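Proabylysin (Pyrococcus abyssi, PDB 4JIU) is a zinc-binding metallopeptidase zymogen of the minigluzincin type, the inactive precursor of abylysin, whose mature form probably hydrolyses peptide bonds. Local coordinates at residues Glu53-Leu58 with Glu81-Gly86. The protein carries 1 engineered substitution. Residues are numbered along the deposited sequence; the frame is centred on the assembly and turned at random. Where two conformers were deposited one is given.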
loop_
_atom_site.group_PDB
_atom_site.type_symbol
_atom_site.label_atom_id
_atom_site.label_comp_id
_atom_site.label_asym_id
_atom_site.label_seq_id
_atom_site.Cartn_x
_atom_site.Cartn_y
_atom_site.Cartn_z
ATOM N N GLU A 53 1.715 -9.261 3.019
ATOM C CA GLU A 53 0.523 -8.442 3.163
ATOM C C GLU A 53 0.890 -6.986 3.480
ATOM O O GLU A 53 0.306 -6.092 2.918
ATOM C CB GLU A 53 -0.408 -9.013 4.215
ATOM C CG GLU A 53 -0.952 -10.375 3.947
ATOM C CD GLU A 53 -1.365 -11.221 5.131
ATOM O OE1 GLU A 53 -1.197 -10.836 6.300
ATOM O OE2 GLU A 53 -1.854 -12.338 4.813
ATOM N N MET A 54 1.843 -6.794 4.386
ATOM C CA MET A 54 2.322 -5.411 4.639
ATOM C C MET A 54 2.898 -4.796 3.369
ATOM O O MET A 54 2.664 -3.633 3.064
ATOM C CB MET A 54 3.404 -5.433 5.727
ATOM C CG MET A 54 2.917 -5.759 7.098
ATOM S SD MET A 54 4.187 -5.564 8.385
ATOM C CE MET A 54 4.701 -7.267 8.516
ATOM N N PHE A 55 3.709 -5.592 2.669
ATOM C CA PHE A 55 4.314 -5.101 1.438
ATOM C C PHE A 55 3.223 -4.749 0.419
ATOM O O PHE A 55 3.343 -3.749 -0.281
ATOM C CB PHE A 55 5.285 -6.139 0.861
ATOM C CG PHE A 55 6.268 -5.563 -0.126
ATOM C CD1 PHE A 55 7.137 -4.531 0.246
ATOM C CD2 PHE A 55 6.330 -6.070 -1.426
ATOM C CE1 PHE A 55 8.055 -4.048 -0.633
ATOM C CE2 PHE A 55 7.306 -5.569 -2.305
ATOM C CZ PHE A 55 8.141 -4.564 -1.900
ATOM N N TYR A 56 2.184 -5.582 0.312
ATOM C CA TYR A 56 1.080 -5.247 -0.587
ATOM C C TYR A 56 0.514 -3.884 -0.282
ATOM O O TYR A 56 0.227 -3.085 -1.141
ATOM C CB TYR A 56 -0.007 -6.365 -0.591
ATOM C CG TYR A 56 -1.133 -5.902 -1.472
ATOM C CD1 TYR A 56 -0.976 -5.958 -2.864
ATOM C CD2 TYR A 56 -2.284 -5.312 -1.024
ATOM C CE1 TYR A 56 -1.943 -5.520 -3.692
ATOM C CE2 TYR A 56 -3.233 -4.804 -1.849
ATOM C CZ TYR A 56 -3.071 -4.902 -3.214
ATOM O OH TYR A 56 -4.010 -4.434 -4.091
ATOM N N ILE A 57 0.200 -3.647 1.011
ATOM C CA ILE A 57 -0.378 -2.369 1.381
ATOM C C ILE A 57 0.523 -1.209 0.957
ATOM O O ILE A 57 0.039 -0.219 0.419
ATOM C CB ILE A 57 -0.715 -2.338 2.891
ATOM C CG1 ILE A 57 -1.820 -3.358 3.201
ATOM C CG2 ILE A 57 -1.073 -0.930 3.319
ATOM C CD1 ILE A 57 -2.015 -3.628 4.637
ATOM N N LEU A 58 1.813 -1.311 1.246
ATOM C CA LEU A 58 2.738 -0.264 0.859
ATOM C C LEU A 58 2.766 -0.068 -0.635
ATOM O O LEU A 58 2.788 1.072 -1.125
ATOM C CB LEU A 58 4.125 -0.556 1.423
ATOM C CG LEU A 58 4.235 -0.427 2.942
ATOM C CD1 LEU A 58 5.632 -0.840 3.389
ATOM C CD2 LEU A 58 3.943 0.952 3.459
ATOM N N GLU A 81 1.510 -4.436 -10.278
ATOM C CA GLU A 81 1.954 -5.651 -10.955
ATOM C C GLU A 81 3.450 -5.727 -11.185
ATOM O O GLU A 81 3.956 -6.752 -11.605
ATOM C CB GLU A 81 1.145 -5.826 -12.254
ATOM C CG GLU A 81 -0.309 -6.213 -11.943
ATOM C CD GLU A 81 -1.242 -6.137 -13.106
ATOM O OE1 GLU A 81 -2.473 -6.116 -12.865
ATOM O OE2 GLU A 81 -0.775 -6.088 -14.258
ATOM N N LYS A 82 4.188 -4.674 -10.836
ATOM C CA LYS A 82 5.653 -4.800 -10.753
ATOM C C LYS A 82 6.081 -5.722 -9.623
ATOM O O LYS A 82 7.229 -6.204 -9.648
ATOM C CB LYS A 82 6.316 -3.402 -10.611
ATOM C CG LYS A 82 6.047 -2.558 -11.843
ATOM C CD LYS A 82 6.586 -1.152 -11.633
ATOM C CE LYS A 82 6.465 -0.295 -12.858
ATOM N NZ LYS A 82 6.949 1.078 -12.581
ATOM N N VAL A 83 5.195 -6.011 -8.688
ATOM C CA VAL A 83 5.450 -6.920 -7.590
ATOM C C VAL A 83 4.445 -8.087 -7.613
ATOM O O VAL A 83 4.908 -9.214 -7.510
ATOM C CB VAL A 83 5.342 -6.216 -6.214
ATOM C CG1 VAL A 83 5.485 -7.221 -5.101
ATOM C CG2 VAL A 83 6.413 -5.153 -6.140
ATOM N N PHE A 84 3.149 -7.780 -7.727
ATOM C CA PHE A 84 2.105 -8.790 -7.549
ATOM C C PHE A 84 1.497 -9.132 -8.902
ATOM O O PHE A 84 0.718 -8.323 -9.423
ATOM C CB PHE A 84 1.039 -8.247 -6.608
ATOM C CG PHE A 84 1.591 -7.971 -5.226
ATOM C CD1 PHE A 84 2.033 -6.702 -4.871
ATOM C CD2 PHE A 84 1.714 -8.959 -4.280
ATOM C CE1 PHE A 84 2.578 -6.417 -3.646
ATOM C CE2 PHE A 84 2.224 -8.735 -3.027
ATOM C CZ PHE A 84 2.677 -7.444 -2.719
ATOM N N PRO A 85 1.863 -10.237 -9.537
ATOM C CA PRO A 85 1.414 -10.521 -10.902
ATOM C C PRO A 85 0.012 -11.059 -10.956
ATOM O O PRO A 85 -0.432 -11.782 -10.073
ATOM C CB PRO A 85 2.432 -11.595 -11.365
ATOM C CG PRO A 85 2.785 -12.360 -10.103
ATOM C CD PRO A 85 2.762 -11.298 -9.014
ATOM N N GLY A 86 -0.717 -10.745 -12.013
ATOM C CA GLY A 86 -1.916 -11.497 -12.330
ATOM C C GLY A 86 -2.961 -11.355 -11.264
ATOM O O GLY A 86 -3.402 -10.279 -10.879
#
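Phe84 reaches from the loop between helices 74-80 and 88-100 to Tyr56 on helix 51-67, the helix that carries the HExxH zinc-binding motif of this minigluzincin, and the pair illustrates how a T-shaped aromatic contact can tie a loop to a metal-binding helix. The edge of Tyr56 is turned to one face of Phe84, with centroids 5.1 Å apart and planes at 77°. Tyr56 CD1 makes the approach, 3.7 Å from Phe84 CD1 and offset toward the rim. With CG anti to the backbone N (chi1 177°), the Tyr56 ring runs on to place its OH in hydrogen bonds with Glu93 of helix 88-100 and with the zinc ligand His60, making it a second-shell residue.

Around the ring pair lie further apolar contacts. The far end of Phe84 packs against the helix backbone, CZ lying 3.5 Å from Tyr56 CA. On the opposite face of the Phe84 ring sits its own neighbour, Val83 CG1, so the ring is held between valine and tyrosine. Replacing Phe84 with alanine would probably open a gap between Tyr56 and Val83 and deprive the tyrosine edge of the face it meets, leaving that ring less firmly held on this side. Phe55 extends the apolar surface toward Ala9 of helix 2-13, and the edge of its ring receives the valine: Phe55 CE2 lies 3.7 Å from Val83 CG1.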